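PDB 3D3U: 4-hydroxybutyrate CoA-transferase from Porphyromonas gingivalis, which probably transfers coenzyme A between an acyl-CoA thioester and a free carboxylate, with acetate and 4-hydroxybutyrate as likely acyl groups. Local coordinates for residues G31-A35 and S269-G273; E108-Q112 and A144-C148; V119-S125 and V151-N157; L225-E229 and R247-I253; I295-I301 and D340-A345. Numbering follows the deposited sequence.

Interaction 1: G31-A35 and S269-G273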
# COMPACT_ATOMS: atom_id res chain seq x y z
N GLY A 31 0.01 9.33 10.55
CA GLY A 31 0.45 7.96 10.04
C GLY A 31 -0.72 7.47 9.24
O GLY A 31 -1.85 8.07 9.35
N HIS A 32 -0.55 6.47 8.37
CA HIS A 32 -1.76 6.34 7.49
C HIS A 32 -2.46 5.05 7.47
O HIS A 32 -2.02 4.19 8.11
CB HIS A 32 -1.62 6.98 6.07
CG HIS A 32 -1.11 6.01 5.05
ND1 HIS A 32 -0.16 5.04 5.38
CD2 HIS A 32 -1.44 5.82 3.75
CE1 HIS A 32 0.07 4.32 4.29
NE2 HIS A 32 -0.70 4.76 3.30
N ALA A 33 -3.62 5.01 6.77
CA ALA A 33 -4.35 3.79 6.38
C ALA A 33 -5.12 3.41 7.63
O ALA A 33 -5.94 4.23 8.09
CB ALA A 33 -3.41 2.66 5.87
N ALA A 34 -4.87 2.23 8.21
CA ALA A 34 -5.69 1.75 9.32
C ALA A 34 -5.01 2.14 10.60
O ALA A 34 -5.56 1.79 11.65
CB ALA A 34 -5.92 0.26 9.27
N ALA A 35 -3.91 2.91 10.52
CA ALA A 35 -3.17 3.34 11.66
C ALA A 35 -3.31 4.80 11.82
O ALA A 35 -2.51 5.39 12.55
CB ALA A 35 -1.71 3.02 11.53
N SER A 269 4.67 -3.10 3.82
CA SER A 269 4.83 -1.73 4.18
C SER A 269 3.50 -1.37 4.78
O SER A 269 3.44 -0.45 5.53
CB SER A 269 5.08 -0.91 2.92
OG SER A 269 5.73 0.28 3.24
N LEU A 270 2.44 -2.08 4.50
CA LEU A 270 1.23 -1.91 5.28
C LEU A 270 0.28 -3.02 5.05
O LEU A 270 0.44 -3.81 4.13
CB LEU A 270 0.50 -0.59 4.98
CG LEU A 270 0.14 -0.22 3.56
CD1 LEU A 270 -1.09 0.58 3.63
CD2 LEU A 270 1.28 0.60 2.94
N ILE A 271 -0.74 -3.03 5.90
CA ILE A 271 -1.79 -4.05 6.00
C ILE A 271 -3.16 -3.49 6.46
O ILE A 271 -3.23 -2.78 7.44
CB ILE A 271 -1.39 -5.04 7.06
CG1 ILE A 271 0.05 -5.50 6.91
CG2 ILE A 271 -2.32 -6.24 7.05
CD1 ILE A 271 0.39 -6.42 8.14
N PHE A 272 -4.25 -3.86 5.84
CA PHE A 272 -5.54 -3.60 6.44
C PHE A 272 -6.57 -4.58 6.00
O PHE A 272 -6.34 -5.27 5.00
CB PHE A 272 -5.99 -2.27 6.05
CG PHE A 272 -5.75 -1.91 4.58
CD1 PHE A 272 -4.54 -1.28 4.18
CD2 PHE A 272 -6.76 -2.05 3.64
CE1 PHE A 272 -4.33 -0.90 2.81
CE2 PHE A 272 -6.58 -1.64 2.30
CZ PHE A 272 -5.36 -1.10 1.89
N GLY A 273 -7.68 -4.71 6.70
CA GLY A 273 -8.65 -5.73 6.32
C GLY A 273 -9.55 -5.98 7.48
O GLY A 273 -9.95 -5.05 8.22
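Two loops far apart in sequence can meet through a few small apolar groups, and Leu270 and Ala33 are the centre of such a meeting here. Leu270 gives up more surface than any other residue of the two segments. Its CD1 lies 3.8 Å from Ala33 CB and 4.0 Å from His32 CE1, so this one methyl touches both the alanine and the imidazole. Ala33 can reach it because residues His32 to Ala35 form a type II' turn, in which Ala33 takes a positive phi (81°), unusual outside glycine, and directs its CB at the other loop. Ala34, at the next corner of the turn, sets its CB 4.1 Å from Phe272 CB. The Phe272 ring passes beside Ala33 and meets Phe62 edge-to-face. No hydrogen bond links the two segments; polar groups are served elsewhere, His32 O by Ser138 OG and Ser269 OG by Tyr290 O. Each loop leaves the C-terminal end of a parallel strand, 27-30 in one sheet and 266-268 in the other, before entering a helix. Strand-to-helix loops of two Rossmann-like alpha/beta domains thus face each other, as expected of the two-domain fold of this CoA-transferase family.

Interaction 2: E108-Q112 and A144-C148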
# COMPACT_ATOMS: atom_id res chain seq x y z
N GLU A 108 11.37 10.47 1.41
CA GLU A 108 12.26 11.63 1.09
C GLU A 108 11.66 13.08 1.24
O GLU A 108 12.37 14.06 1.40
CB GLU A 108 12.80 11.50 -0.34
CG GLU A 108 14.31 11.58 -0.46
CD GLU A 108 15.05 10.42 0.21
OE1 GLU A 108 14.33 9.43 0.50
OE2 GLU A 108 16.31 10.52 0.44
N LEU A 109 10.36 13.23 1.18
CA LEU A 109 9.82 14.55 1.41
C LEU A 109 10.18 15.05 2.82
O LEU A 109 10.54 16.22 3.02
CB LEU A 109 8.28 14.50 1.25
CG LEU A 109 7.60 15.07 -0.03
CD1 LEU A 109 8.45 15.06 -1.36
CD2 LEU A 109 6.44 14.22 -0.09
N PHE A 110 10.07 14.18 3.79
CA PHE A 110 10.60 14.45 5.12
C PHE A 110 12.16 14.45 5.22
O PHE A 110 12.74 15.37 5.75
CB PHE A 110 9.96 13.51 6.10
CG PHE A 110 8.52 13.16 5.75
CD1 PHE A 110 7.57 14.19 5.44
CD2 PHE A 110 8.08 11.85 5.75
CE1 PHE A 110 6.23 13.85 5.13
CE2 PHE A 110 6.68 11.51 5.44
CZ PHE A 110 5.80 12.51 5.12
N ARG A 111 12.82 13.44 4.69
CA ARG A 111 14.17 13.19 4.98
C ARG A 111 14.92 14.18 4.19
O ARG A 111 16.02 13.94 3.85
CB ARG A 111 14.53 11.83 4.48
CG ARG A 111 14.53 10.88 5.56
CD ARG A 111 15.17 9.45 5.31
NE ARG A 111 14.26 8.49 5.99
CZ ARG A 111 14.28 7.11 5.99
NH1 ARG A 111 15.31 6.46 5.42
NH2 ARG A 111 13.26 6.40 6.59
N GLN A 112 14.33 15.28 3.80
CA GLN A 112 15.00 16.19 2.81
C GLN A 112 14.32 17.58 2.97
O GLN A 112 14.71 18.56 2.38
CB GLN A 112 14.73 15.59 1.44
CG GLN A 112 15.47 16.08 0.33
CD GLN A 112 16.23 14.92 -0.35
OE1 GLN A 112 15.87 14.43 -1.46
NE2 GLN A 112 17.26 14.45 0.34
N ALA A 144 9.25 6.90 8.81
CA ALA A 144 10.19 7.92 8.44
C ALA A 144 9.77 9.27 9.00
O ALA A 144 10.58 10.10 9.41
CB ALA A 144 10.23 7.99 7.03
N ALA A 145 8.50 9.54 8.98
CA ALA A 145 7.97 10.79 9.52
C ALA A 145 8.32 10.86 11.00
O ALA A 145 8.95 11.86 11.41
CB ALA A 145 6.45 10.86 9.32
N ALA A 146 7.95 9.81 11.77
CA ALA A 146 8.27 9.76 13.23
C ALA A 146 9.75 10.06 13.44
O ALA A 146 10.11 10.91 14.29
CB ALA A 146 7.87 8.52 13.90
N GLU A 147 10.60 9.47 12.62
CA GLU A 147 12.03 9.80 12.70
C GLU A 147 12.46 11.23 12.38
O GLU A 147 13.53 11.58 12.72
CB GLU A 147 12.88 8.89 11.80
CG GLU A 147 13.35 7.61 12.39
CD GLU A 147 13.47 6.57 11.30
OE1 GLU A 147 13.06 5.44 11.64
OE2 GLU A 147 13.95 6.84 10.14
N CYS A 148 11.66 12.01 11.67
CA CYS A 148 12.11 13.34 11.18
C CYS A 148 11.40 14.52 11.89
O CYS A 148 11.64 15.68 11.56
CB CYS A 148 11.93 13.41 9.65
SG CYS A 148 13.30 12.62 8.72
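The last turn of helix 106-110, weakly bonded and running out into loop at Arg111, comes alongside the end of helix 142-148, and the backbones are nearest at Phe110 and Ala145, whose CA atoms are 6.3 Å apart. So close an approach depends on small residues, and the second segment supplies Ala144 and Ala145 at the contact. Phe110 brings its ring against this part of the helix, with CD2 3.9 Å from Ala145 CA and CE2 3.9 Å from Ala145 CB, while its CB rests 4.1 Å from Cys148 CB. Both Phe110 and Ala145 also touch Val29 of strand 27-30, which places the pair in the helical layer over the parallel sheet of the N-terminal domain. Helix 142-148 itself belongs to the beta-alpha-beta crossover that joins strands 119-125 and 151-157. Toward solvent, Arg111 extends across the contact: its CG lies 3.8 Å from Cys148 SG, and its NH2 is 3.5 Å from Ala144 CB, which sits at the edge of the guanidinium. Arg111 NH2 and Glu147 OE2 form a long salt bridge of 3.6 Å, with the oxygen well out of the guanidinium plane, so charge alone is at work. Each ion has another partner, since Arg111 also bridges to Asp293 and Glu147 OE1 pairs with Lys143 NZ.

Interaction 3: V119-S125 and V151-N157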
# COMPACT_ATOMS: atom_id res chain seq x y z
N VAL A 119 5.62 17.99 13.73
CA VAL A 119 5.06 16.95 14.59
C VAL A 119 4.57 15.78 13.74
O VAL A 119 3.88 15.99 12.77
CB VAL A 119 3.88 17.48 15.54
CG1 VAL A 119 3.26 18.69 15.03
CG2 VAL A 119 2.77 16.41 15.82
N ALA A 120 4.89 14.57 14.13
CA ALA A 120 4.38 13.39 13.50
C ALA A 120 3.32 12.75 14.41
O ALA A 120 3.61 12.38 15.53
CB ALA A 120 5.57 12.39 13.22
N VAL A 121 2.08 12.61 13.96
CA VAL A 121 1.06 11.98 14.80
C VAL A 121 0.77 10.57 14.33
O VAL A 121 0.19 10.45 13.30
CB VAL A 121 -0.24 12.76 14.83
CG1 VAL A 121 -1.34 12.01 15.59
CG2 VAL A 121 0.03 13.97 15.53
N VAL A 122 1.14 9.53 15.09
CA VAL A 122 1.03 8.16 14.69
C VAL A 122 0.25 7.34 15.68
O VAL A 122 0.06 7.69 16.85
CB VAL A 122 2.42 7.47 14.59
CG1 VAL A 122 3.36 8.20 13.66
CG2 VAL A 122 3.05 7.31 15.95
N GLN A 123 -0.16 6.16 15.22
CA GLN A 123 -0.89 5.30 16.14
C GLN A 123 -0.09 4.04 16.44
O GLN A 123 -0.20 3.17 15.69
CB GLN A 123 -2.26 4.94 15.51
CG GLN A 123 -3.04 3.96 16.30
CD GLN A 123 -4.46 3.82 15.80
OE1 GLN A 123 -4.74 3.96 14.61
NE2 GLN A 123 -5.36 3.50 16.70
N VAL A 124 0.69 3.88 17.49
CA VAL A 124 1.33 2.56 17.68
C VAL A 124 0.63 1.64 18.61
O VAL A 124 -0.46 1.98 19.13
CB VAL A 124 2.67 2.73 18.29
CG1 VAL A 124 3.52 3.49 17.28
CG2 VAL A 124 2.52 3.60 19.60
N SER A 125 1.31 0.53 18.91
CA SER A 125 0.81 -0.53 19.79
C SER A 125 1.41 -0.46 21.21
O SER A 125 2.36 0.31 21.50
CB SER A 125 1.31 -1.83 19.27
OG SER A 125 2.51 -2.15 19.98
N VAL A 151 8.75 16.39 17.40
CA VAL A 151 7.71 16.14 18.41
C VAL A 151 6.90 15.05 17.78
O VAL A 151 6.41 15.20 16.61
CB VAL A 151 6.76 17.33 18.51
CG1 VAL A 151 5.49 16.99 19.33
CG2 VAL A 151 7.43 18.49 19.04
N VAL A 152 6.71 13.98 18.53
CA VAL A 152 5.97 12.83 18.02
C VAL A 152 4.78 12.48 18.94
O VAL A 152 4.94 12.12 20.14
CB VAL A 152 6.93 11.62 17.98
CG1 VAL A 152 6.25 10.38 17.44
CG2 VAL A 152 8.06 11.97 17.20
N VAL A 153 3.58 12.53 18.41
CA VAL A 153 2.44 12.24 19.26
C VAL A 153 1.92 10.82 18.97
O VAL A 153 1.41 10.58 17.90
CB VAL A 153 1.37 13.24 18.97
CG1 VAL A 153 0.19 13.01 19.88
CG2 VAL A 153 1.92 14.67 19.15
N ALA A 154 2.04 9.87 19.88
CA ALA A 154 1.66 8.53 19.51
C ALA A 154 0.40 8.12 20.28
O ALA A 154 0.41 8.24 21.51
CB ALA A 154 2.72 7.62 19.85
N GLU A 155 -0.64 7.60 19.62
CA GLU A 155 -1.75 7.13 20.35
C GLU A 155 -1.36 5.74 20.63
O GLU A 155 -1.12 4.96 19.76
CB GLU A 155 -3.00 7.08 19.47
CG GLU A 155 -3.61 8.41 19.04
CD GLU A 155 -4.84 8.27 18.04
OE1 GLU A 155 -5.26 9.35 17.46
OE2 GLU A 155 -5.45 7.14 17.83
N VAL A 156 -1.30 5.40 21.89
CA VAL A 156 -0.95 4.01 22.26
C VAL A 156 -2.16 3.03 22.29
O VAL A 156 -3.03 3.11 23.15
CB VAL A 156 -0.10 3.98 23.53
CG1 VAL A 156 0.10 2.51 23.99
CG2 VAL A 156 1.21 4.71 23.24
N ASN A 157 -2.22 2.15 21.32
CA ASN A 157 -3.42 1.44 21.20
C ASN A 157 -3.28 -0.01 21.66
O ASN A 157 -2.43 -0.82 21.15
CB ASN A 157 -3.97 1.59 19.83
CG ASN A 157 -5.42 1.21 19.76
OD1 ASN A 157 -5.95 0.53 20.68
ND2 ASN A 157 -6.08 1.57 18.65
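How a central strand divides its hydrogen bonds between two neighbours is well illustrated by 119-125 and 151-157, which run parallel and in register with a -28° twist between their axes. The even-numbered residues of the first strand serve the second. Ala120 N donates to Val151 O (3.0 Å), and Ala120 O accepts from Val153 N (2.9 Å). Val122 repeats the pattern, its N reaching Val153 O at 3.0 Å and its O receiving Glu155 N at 2.9 Å; farther on, Val124 O accepts from Asn157 N at 2.8 Å. The odd-numbered Val119 and Val121 turn their backbones the other way, to Val29 and Gly31. Carbonyls gain further from CA-H...O contacts, such as Ala154 CA to Val122 O at 3.2 Å. Buried polar side chains find partners beyond the pair: Glu155 OE1 takes Phe40 N and its OE2 the guanidinium of Arg39, both early in helix 38-46, whereas Asn157 OD1 accepts from Gln159 N and its ND2 donates to Glu182 O. Apolar side chains pack on both faces, with Val121 CG2 3.8 Å from Val153 CB on one and Val122 CG2 3.9 Å from Ala154 CB on the other. Adjacent parallel strands, with helix 38-46 against the face bearing Val121 and Val153, and helix 142-148 against the face bearing Ala120, make the three-layered core of a Rossmann-like alpha/beta domain.

Interaction 4: L225-E229 and R247-I253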
# COMPACT_ATOMS: atom_id res chain seq x y z
N LEU A 225 -5.13 -14.81 -6.13
CA LEU A 225 -4.79 -15.74 -5.10
C LEU A 225 -5.75 -16.93 -5.13
O LEU A 225 -5.32 -18.03 -4.88
CB LEU A 225 -4.92 -15.05 -3.78
CG LEU A 225 -3.76 -14.48 -2.99
CD1 LEU A 225 -2.63 -14.20 -3.96
CD2 LEU A 225 -4.47 -13.28 -2.36
N ARG A 226 -7.04 -16.73 -5.47
CA ARG A 226 -7.94 -17.87 -5.73
C ARG A 226 -7.38 -18.77 -6.81
O ARG A 226 -7.27 -19.98 -6.60
CB ARG A 226 -9.38 -17.48 -6.04
CG ARG A 226 -10.31 -17.26 -4.82
CD ARG A 226 -10.21 -18.29 -3.65
NE ARG A 226 -10.97 -17.74 -2.52
CZ ARG A 226 -11.17 -18.24 -1.27
NH1 ARG A 226 -10.62 -19.38 -0.82
NH2 ARG A 226 -11.94 -17.55 -0.44
N ALA A 227 -6.95 -18.22 -7.96
CA ALA A 227 -6.34 -19.02 -9.06
C ALA A 227 -5.06 -19.76 -8.62
O ALA A 227 -4.54 -20.62 -9.32
CB ALA A 227 -6.05 -18.11 -10.30
N LEU A 228 -4.48 -19.44 -7.47
CA LEU A 228 -3.12 -20.01 -7.20
C LEU A 228 -3.18 -21.14 -6.14
O LEU A 228 -2.14 -21.52 -5.55
CB LEU A 228 -2.14 -18.87 -6.78
CG LEU A 228 -1.81 -17.81 -7.85
CD1 LEU A 228 -1.69 -16.46 -7.28
CD2 LEU A 228 -0.58 -18.10 -8.71
N GLU A 229 -4.39 -21.61 -5.87
CA GLU A 229 -4.56 -22.61 -4.84
C GLU A 229 -3.87 -23.96 -5.20
O GLU A 229 -3.54 -24.72 -4.30
CB GLU A 229 -6.04 -22.75 -4.36
CG GLU A 229 -6.71 -21.44 -3.92
CD GLU A 229 -7.91 -21.65 -3.02
OE1 GLU A 229 -8.43 -20.65 -2.40
OE2 GLU A 229 -8.30 -22.82 -2.88
N ARG A 247 -5.15 -16.16 4.22
CA ARG A 247 -5.84 -17.29 3.74
C ARG A 247 -4.81 -18.29 3.09
O ARG A 247 -4.85 -19.52 3.27
CB ARG A 247 -6.87 -16.75 2.70
CG ARG A 247 -8.21 -17.44 2.75
CD ARG A 247 -8.70 -18.09 1.40
NE ARG A 247 -8.21 -17.44 0.17
CZ ARG A 247 -8.69 -16.32 -0.28
NH1 ARG A 247 -9.68 -15.74 0.40
NH2 ARG A 247 -8.21 -15.77 -1.38
N MET A 248 -3.90 -17.75 2.30
CA MET A 248 -3.05 -18.62 1.62
C MET A 248 -1.90 -19.00 2.52
O MET A 248 -1.32 -20.08 2.37
CB MET A 248 -2.51 -17.88 0.45
CG MET A 248 -3.54 -17.44 -0.43
SD MET A 248 -4.08 -18.77 -1.51
CE MET A 248 -5.81 -18.07 -1.71
N ILE A 249 -1.52 -18.11 3.43
CA ILE A 249 -0.49 -18.47 4.35
C ILE A 249 -1.09 -19.63 5.08
O ILE A 249 -0.49 -20.68 5.12
CB ILE A 249 -0.14 -17.35 5.29
CG1 ILE A 249 0.53 -16.24 4.48
CG2 ILE A 249 0.76 -17.95 6.45
CD1 ILE A 249 0.77 -14.96 5.23
N ARG A 250 -2.30 -19.43 5.57
CA ARG A 250 -3.11 -20.47 6.18
C ARG A 250 -3.16 -21.81 5.41
O ARG A 250 -2.93 -22.84 6.00
CB ARG A 250 -4.52 -19.97 6.39
CG ARG A 250 -4.99 -20.16 7.74
CD ARG A 250 -4.73 -18.99 8.60
NE ARG A 250 -5.94 -18.25 8.84
CZ ARG A 250 -6.32 -17.77 10.03
NH1 ARG A 250 -5.55 -17.97 11.14
NH2 ARG A 250 -7.47 -17.09 10.11
N LYS A 251 -3.43 -21.82 4.11
CA LYS A 251 -3.56 -23.09 3.38
C LYS A 251 -2.20 -23.71 3.17
O LYS A 251 -2.10 -24.77 2.65
CB LYS A 251 -4.25 -22.90 2.03
CG LYS A 251 -5.75 -22.50 2.05
CD LYS A 251 -6.12 -21.64 0.80
CE LYS A 251 -7.49 -21.95 0.16
NZ LYS A 251 -8.57 -22.00 1.17
N GLY A 252 -1.11 -23.06 3.54
CA GLY A 252 0.23 -23.66 3.24
C GLY A 252 0.91 -23.20 1.94
O GLY A 252 2.10 -23.43 1.73
N ILE A 253 0.18 -22.52 1.06
CA ILE A 253 0.72 -21.98 -0.17
C ILE A 253 1.69 -20.82 -0.03
O ILE A 253 2.75 -20.85 -0.65
CB ILE A 253 -0.41 -21.66 -1.13
CG1 ILE A 253 -1.24 -22.93 -1.36
CG2 ILE A 253 0.08 -21.17 -2.45
CD1 ILE A 253 -0.42 -24.32 -1.70
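Arg247 opens the contact with an arrangement that looks forbidden: its guanidinium lies flat on that of Arg226, centres 3.3 Å apart and planes at 15°, with Arg247 NH1 only 3.0 Å from Arg226 NH2. Glu229 eases the repulsion: its OE1 accepts a hydrogen bond from Arg226 NH1 (3.0 Å), part of a salt bridge. Met248 follows, packing beside the charged groups on the buried side of helix 243-251, with CE 3.8 Å from Leu225 CB and 3.2 Å from Leu225 O. One turn on, Lys251 NZ stands 3.8 Å from Glu229 OE1, a long salt bridge, and 3.9 Å from Arg226 NH1. Gly252 then ends the helix with a positive phi of 95°, and the chain bends back so that Ile253 faces the type I turn Arg226 to Glu229, with CG2 3.8 Å from Leu228 O. Helices 219-226 and 243-251 follow the neighbouring parallel strands 212-215 and 235-237 of the mixed sheet, so helices of successive beta-alpha units meet here. Apolar packing inside thus meets a network at the rim in which Glu229 pairs with Arg226 and, at longer range, Lys251, while Arg247 has its own weak ion pair with Asp222.

Interaction 5: I295-I301 and D340-A345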
# COMPACT_ATOMS: atom_id res chain seq x y z
N ILE A 295 10.87 -0.89 0.82
CA ILE A 295 10.11 -2.01 0.30
C ILE A 295 9.85 -1.75 -1.21
O ILE A 295 9.93 -2.68 -2.04
CB ILE A 295 8.83 -2.12 1.17
CG1 ILE A 295 8.06 -3.40 0.97
CG2 ILE A 295 7.94 -0.97 0.94
CD1 ILE A 295 8.58 -4.52 2.00
N ASN A 296 9.67 -0.47 -1.54
CA ASN A 296 9.33 -0.04 -2.87
C ASN A 296 10.50 0.39 -3.67
O ASN A 296 10.36 0.87 -4.82
CB ASN A 296 8.35 1.11 -2.83
CG ASN A 296 6.88 0.64 -2.74
OD1 ASN A 296 6.51 -0.16 -1.82
ND2 ASN A 296 6.01 1.15 -3.67
N ASN A 297 11.68 0.24 -3.10
CA ASN A 297 12.87 0.59 -3.79
C ASN A 297 13.20 -0.50 -4.84
O ASN A 297 13.42 -1.65 -4.47
CB ASN A 297 14.00 0.75 -2.80
CG ASN A 297 15.21 1.34 -3.46
OD1 ASN A 297 15.90 0.67 -4.28
ND2 ASN A 297 15.39 2.66 -3.23
N PRO A 298 13.20 -0.17 -6.14
CA PRO A 298 13.38 -1.17 -7.19
C PRO A 298 14.62 -2.04 -6.99
O PRO A 298 14.69 -3.24 -7.38
CB PRO A 298 13.58 -0.29 -8.43
CG PRO A 298 12.75 0.91 -8.15
CD PRO A 298 13.01 1.18 -6.70
N ASP A 299 15.61 -1.41 -6.36
CA ASP A 299 16.83 -2.06 -5.95
C ASP A 299 16.58 -3.14 -4.92
O ASP A 299 17.11 -4.22 -5.05
CB ASP A 299 17.62 -1.06 -5.22
CG ASP A 299 18.95 -0.96 -5.72
OD1 ASP A 299 19.02 -0.33 -6.85
OD2 ASP A 299 19.92 -1.46 -5.04
N VAL A 300 15.80 -2.85 -3.88
CA VAL A 300 15.47 -3.91 -2.95
C VAL A 300 14.54 -4.91 -3.54
O VAL A 300 14.81 -6.09 -3.42
CB VAL A 300 14.80 -3.49 -1.64
CG1 VAL A 300 14.85 -4.68 -0.65
CG2 VAL A 300 15.52 -2.28 -1.02
N ILE A 301 13.45 -4.44 -4.13
CA ILE A 301 12.58 -5.32 -4.91
C ILE A 301 13.38 -6.28 -5.77
O ILE A 301 13.18 -7.53 -5.80
CB ILE A 301 11.69 -4.50 -5.77
CG1 ILE A 301 10.62 -3.80 -4.89
CG2 ILE A 301 10.98 -5.39 -6.73
CD1 ILE A 301 9.95 -2.62 -5.57
N ASP A 340 6.93 1.57 -9.11
CA ASP A 340 8.08 1.14 -8.35
C ASP A 340 8.27 -0.34 -8.62
O ASP A 340 9.40 -0.77 -8.99
CB ASP A 340 7.81 1.35 -6.87
CG ASP A 340 7.88 2.83 -6.50
OD1 ASP A 340 7.24 3.20 -5.44
OD2 ASP A 340 8.57 3.65 -7.22
N PHE A 341 7.18 -1.09 -8.46
CA PHE A 341 7.17 -2.52 -8.68
C PHE A 341 7.32 -2.96 -10.14
O PHE A 341 7.93 -3.97 -10.39
CB PHE A 341 5.94 -3.11 -8.04
CG PHE A 341 6.14 -3.43 -6.63
CD1 PHE A 341 6.92 -4.50 -6.26
CD2 PHE A 341 5.56 -2.68 -5.65
CE1 PHE A 341 7.13 -4.84 -4.94
CE2 PHE A 341 5.76 -3.01 -4.26
CZ PHE A 341 6.51 -4.08 -3.93
N LEU A 342 6.82 -2.21 -11.11
CA LEU A 342 7.19 -2.47 -12.52
C LEU A 342 8.68 -2.61 -12.74
O LEU A 342 9.13 -3.62 -13.32
CB LEU A 342 6.70 -1.37 -13.47
CG LEU A 342 5.57 -1.66 -14.47
CD1 LEU A 342 4.22 -2.04 -13.69
CD2 LEU A 342 5.37 -0.48 -15.49
N ARG A 343 9.39 -1.55 -12.30
CA ARG A 343 10.82 -1.30 -12.44
C ARG A 343 11.64 -2.39 -11.69
O ARG A 343 12.62 -2.97 -12.19
CB ARG A 343 11.13 0.11 -11.81
CG ARG A 343 10.85 1.49 -12.58
CD ARG A 343 11.69 2.78 -12.04
NE ARG A 343 13.05 2.89 -12.61
CZ ARG A 343 13.29 3.01 -13.95
NH1 ARG A 343 14.53 3.08 -14.49
NH2 ARG A 343 12.23 3.03 -14.78
N GLY A 344 11.20 -2.62 -10.45
CA GLY A 344 11.84 -3.47 -9.55
C GLY A 344 11.57 -4.86 -9.95
O GLY A 344 12.47 -5.70 -9.81
N ALA A 345 10.37 -5.17 -10.49
CA ALA A 345 10.15 -6.54 -11.10
C ALA A 345 11.10 -6.80 -12.25
O ALA A 345 11.47 -7.97 -12.49
CB ALA A 345 8.74 -6.80 -11.54
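Helices pack closely where one offers a knob and the other lacks a side chain, and Ile301 and Gly344 show it well. Ile301, with chi1 in m and chi2 in t, sends CD1 over the face of the Phe341 ring, 3.8 Å from its centroid, in a CH-pi contact, while its CG2 comes within 3.3 Å of Gly344 C. It is a knob seated among Asp340, Phe341, Gly344 and Ala345. A CB on Gly344 would clash with both Ile301 CG2 and Pro298 CA, so glycine lets the CA atoms of Pro298 and Gly344 approach to 3.6 Å. The proline ring, C-gamma exo, places CG 3.8 Å from Asp340 O and 4.1 Å from Arg343 CB. The CA-to-CB bond of Phe341 points sideways to the other segment, yet at chi1 m its ring reaches Ile301. Asn296 and Asp340, both near m in chi1, meet through a hydrogen bond from Asn296 ND2 to Asp340 OD1 (3.0 Å). Just before helix 298-303, Asn297 serves as N-cap. In this C-terminal domain, then, shape governs the helix-to-helix fit, and one buried amide-carboxylate hydrogen bond joins the two segments, with both of its groups also bonded outside them, to Glu239 and His104.

Interaction 1 opens first, at 31-35, and closes last of the first four, at 269-273, so the loop between its ends contains interactions 2, 3 and 4. Interactions 2 and 3 cross: helices 106-110 and 142-148 each precede a strand of the other contact, and Ala146 packs on Ala120 and Val152. Interaction 3 also meets interaction 1, where Gly31 N probably donates to Val121 O. Interaction 4 closes a short loop, its centre about 36 Å from that of interaction 2. Interaction 5 follows in series, touching interaction 1 through Ser269 and Ile295. Interactions 2 and 3 lie in the N-terminal domain, 4 joins two helices flanking the mixed sheet, 5 two C-terminal-domain helices, and 1 brings the two sheets together.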